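Local coordinates for hypothetical membrane protein (Corynebacterium glutamicum, PDB 6JSB) that binds heme and probably passes it on as part of the corynebacterial heme uptake machinery, at residues A[104-109]-A[186-191]. Residues are numbered along the deposited sequence; the frame is centred on the assembly and turned at random.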
ATOM      1  N   PRO A 104      -3.551  -4.330   3.183  1.00 17.26           N
ATOM      2  CA  PRO A 104      -4.398  -3.978   2.035  1.00 17.82           C
ATOM      3  C   PRO A 104      -5.390  -5.079   1.710  1.00 21.81           C
ATOM      4  O   PRO A 104      -5.134  -6.270   1.916  1.00 20.19           O
ATOM      5  CB  PRO A 104      -3.431  -3.775   0.880  1.00 21.02           C
ATOM      6  CG  PRO A 104      -2.019  -4.204   1.375  1.00 22.37           C
ATOM      7  CD  PRO A 104      -2.119  -4.566   2.832  1.00 19.21           C
ATOM      8  N   THR A 105      -6.550  -4.652   1.245  1.00 16.90           N
ATOM      9  CA  THR A 105      -7.580  -5.592   0.793  1.00 18.88           C
ATOM     10  C   THR A 105      -7.928  -5.213  -0.639  1.00 18.02           C
ATOM     11  O   THR A 105      -8.192  -4.041  -0.917  1.00 19.73           O
ATOM     12  CB  THR A 105      -8.824  -5.531   1.699  1.00 21.85           C
ATOM     13  OG1 THR A 105      -8.482  -6.018   3.024  1.00 23.71           O
ATOM     14  CG2 THR A 105      -9.955  -6.403   1.137  1.00 20.93           C
ATOM     15  N   VAL A 106      -8.018  -6.205  -1.539  1.00 16.53           N
ATOM     16  CA  VAL A 106      -8.481  -5.951  -2.900  1.00 17.63           C
ATOM     17  C   VAL A 106      -9.931  -6.411  -2.994  1.00 19.38           C
ATOM     18  O   VAL A 106     -10.199  -7.617  -2.987  1.00 20.24           O
ATOM     19  CB  VAL A 106      -7.592  -6.678  -3.905  1.00 17.92           C
ATOM     20  CG1 VAL A 106      -8.159  -6.479  -5.279  1.00 21.42           C
ATOM     21  CG2 VAL A 106      -6.137  -6.161  -3.798  1.00 21.51           C
ATOM     22  N   LYS A 107     -10.871  -5.467  -3.019  1.00 16.23           N
ATOM     23  CA  LYS A 107     -12.275  -5.808  -3.259  1.00 15.69           C
ATOM     24  C   LYS A 107     -12.445  -5.866  -4.763  1.00 24.10           C
ATOM     25  O   LYS A 107     -11.735  -5.162  -5.501  1.00 24.89           O
ATOM     26  CB  LYS A 107     -13.182  -4.728  -2.669  1.00 19.04           C
ATOM     27  CG  LYS A 107     -13.093  -4.672  -1.165  1.00 26.45           C
ATOM     28  CD  LYS A 107     -14.485  -4.766  -0.579  1.00 48.04           C
ATOM     29  CE  LYS A 107     -15.375  -3.707  -1.208  1.00 55.82           C
ATOM     30  NZ  LYS A 107     -16.803  -3.854  -0.813  1.00 61.64           N
ATOM     31  N   PHE A 108     -13.271  -6.800  -5.244  1.00 19.94           N
ATOM     32  CA  PHE A 108     -13.427  -6.881  -6.684  1.00 17.87           C
ATOM     33  C   PHE A 108     -14.847  -7.320  -7.035  1.00 22.11           C
ATOM     34  O   PHE A 108     -15.568  -7.955  -6.256  1.00 20.73           O
ATOM     35  CB  PHE A 108     -12.394  -7.877  -7.323  1.00 18.73           C
ATOM     36  CG  PHE A 108     -12.552  -9.262  -6.850  1.00 20.82           C
ATOM     37  CD1 PHE A 108     -13.502 -10.110  -7.460  1.00 23.59           C
ATOM     38  CD2 PHE A 108     -11.841  -9.731  -5.745  1.00 21.00           C
ATOM     39  CE1 PHE A 108     -13.680 -11.390  -6.983  1.00 28.38           C
ATOM     40  CE2 PHE A 108     -12.009 -11.036  -5.266  1.00 22.99           C
ATOM     41  CZ  PHE A 108     -12.942 -11.863  -5.918  1.00 25.02           C
ATOM     42  N   ASP A 109     -15.220  -6.956  -8.245  1.00 18.75           N
ATOM     43  CA  ASP A 109     -16.492  -7.381  -8.861  1.00 21.76           C
ATOM     44  C   ASP A 109     -16.193  -7.429 -10.359  1.00 20.18           C
ATOM     45  O   ASP A 109     -16.082  -6.370 -11.003  1.00 21.97           O
ATOM     46  CB  ASP A 109     -17.566  -6.373  -8.517  1.00 25.61           C
ATOM     47  CG  ASP A 109     -18.864  -6.650  -9.191  1.00 34.95           C
ATOM     48  OD1 ASP A 109     -19.040  -7.749  -9.745  1.00 38.07           O
ATOM     49  OD2 ASP A 109     -19.708  -5.752  -9.113  1.00 41.72           O
ATOM     50  N   ILE A 186      -1.226  -3.122  -9.627  1.00 13.64           N
ATOM     51  CA  ILE A 186      -1.189  -4.213  -8.640  1.00 13.00           C
ATOM     52  C   ILE A 186      -1.340  -5.537  -9.393  1.00 16.08           C
ATOM     53  O   ILE A 186      -2.206  -5.669 -10.254  1.00 16.32           O
ATOM     54  CB  ILE A 186      -2.257  -4.039  -7.536  1.00 15.12           C
ATOM     55  CG1 ILE A 186      -2.251  -5.211  -6.544  1.00 16.58           C
ATOM     56  CG2 ILE A 186      -3.733  -3.881  -8.119  1.00 17.46           C
ATOM     57  CD1 ILE A 186      -2.784  -4.770  -5.118  1.00 19.56           C
ATOM     58  N   THR A 187      -0.453  -6.498  -9.133  1.00 14.18           N
ATOM     59  CA  THR A 187      -0.563  -7.814  -9.763  1.00 12.91           C
ATOM     60  C   THR A 187      -0.945  -8.816  -8.673  1.00 15.13           C
ATOM     61  O   THR A 187      -0.300  -8.870  -7.626  1.00 18.39           O
ATOM     62  CB  THR A 187       0.753  -8.259 -10.420  1.00 16.05           C
ATOM     63  OG1 THR A 187       1.086  -7.349 -11.480  1.00 16.32           O
ATOM     64  CG2 THR A 187       0.558  -9.618 -11.038  1.00 17.19           C
ATOM     65  N   LEU A 188      -1.961  -9.604  -8.915  1.00 15.14           N
ATOM     66  CA  LEU A 188      -2.359 -10.651  -7.967  1.00 16.27           C
ATOM     67  C   LEU A 188      -1.809 -11.957  -8.497  1.00 19.45           C
ATOM     68  O   LEU A 188      -2.103 -12.306  -9.648  1.00 18.50           O
ATOM     69  CB  LEU A 188      -3.872 -10.754  -7.851  1.00 15.89           C
ATOM     70  CG  LEU A 188      -4.543  -9.465  -7.403  1.00 17.20           C
ATOM     71  CD1 LEU A 188      -6.125  -9.668  -7.420  1.00 21.67           C
ATOM     72  CD2 LEU A 188      -3.990  -9.152  -5.994  1.00 20.85           C
ATOM     73  N   ASN A 189      -1.014 -12.666  -7.678  1.00 16.15           N
ATOM     74  CA  ASN A 189      -0.435 -13.965  -8.051  1.00 15.70           C
ATOM     75  C   ASN A 189      -1.095 -14.971  -7.086  1.00 19.45           C
ATOM     76  O   ASN A 189      -0.630 -15.140  -5.960  1.00 21.30           O
ATOM     77  CB  ASN A 189       1.080 -13.975  -7.860  1.00 17.70           C
ATOM     78  CG  ASN A 189       1.779 -12.776  -8.545  1.00 26.96           C
ATOM     79  OD1 ASN A 189       1.907 -12.770  -9.766  1.00 23.78           O
ATOM     80  ND2 ASN A 189       2.249 -11.793  -7.745  1.00 23.99           N
ATOM     81  N   LEU A 190      -2.191 -15.590  -7.487  1.00 19.47           N
ATOM     82  CA  LEU A 190      -3.011 -16.309  -6.518  1.00 17.17           C
ATOM     83  C   LEU A 190      -3.041 -17.792  -6.859  1.00 21.36           C
ATOM     84  O   LEU A 190      -3.094 -18.157  -8.031  1.00 21.95           O
ATOM     85  CB  LEU A 190      -4.467 -15.814  -6.536  1.00 19.85           C
ATOM     86  CG  LEU A 190      -4.639 -14.306  -6.367  1.00 18.61           C
ATOM     87  CD1 LEU A 190      -6.129 -13.949  -6.461  1.00 19.44           C
ATOM     88  CD2 LEU A 190      -3.964 -13.833  -5.051  1.00 19.00           C
ATOM     89  N   THR A 191      -3.138 -18.634  -5.829  1.00 18.59           N
ATOM     90  CA  THR A 191      -3.463 -20.050  -5.976  1.00 18.98           C
ATOM     91  C   THR A 191      -4.751 -20.246  -5.194  1.00 19.07           C
ATOM     92  O   THR A 191      -4.802 -19.916  -4.009  1.00 23.72           O
ATOM     93  CB  THR A 191      -2.324 -20.916  -5.417  1.00 26.94           C
ATOM     94  OG1 THR A 191      -1.129 -20.636  -6.159  1.00 26.16           O
ATOM     95  CG2 THR A 191      -2.660 -22.416  -5.521  1.00 32.75           C
TER
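OG1 of T105 is gripped by two hydrogen-bonding partners, Q138 OE1 and K70 NZ, on the side of its strand facing away from 186-191, whereas the next residue, V106, sends its side chain the other way to meet I186 and L188. This alternation follows from the extended backbone and separates a polar face from an apolar one. The same division recurs on 186-191, where OG1 of T187 bonds T160 OG1 and ND2 of N189 bonds T11 OG1, while I186 and L188 point toward V106. No hydrogen bond joins the two segments; their nearest CA atoms, those of V106 and L188, stand 9.2 Å apart, a spacing bridged by side chains alone.

On the valine side, both close contacts fall to CG2. V106 CG2 meets I186 CD1 tip to tip at 3.9 Å and lies 4.3 Å from L188 CD2. With V106 chi1 at 176°, CG1 is anti to the backbone N, and CG2, beside that N, is the branch next to I186 CD1. I186 answers with an extended chain (chi1 178°, chi2 153°) that carries CD1 forward. The three residues are buried, yet the segments bury just 116 Å² between them, consistent with burial by neighbouring strands too.

The strand pairings run round a closed ring of eight, consistent with a barrel, with 95-109 and 186-198 four strands apart either way; given that ring and the inward-pointing side chains, the contact crosses its interior. F146 of strand 139-146 touches both V106 and L188; I144 and L115 also pack on V106, while W14 and A12 of strand 2-14 flank I186 and L188 respectively.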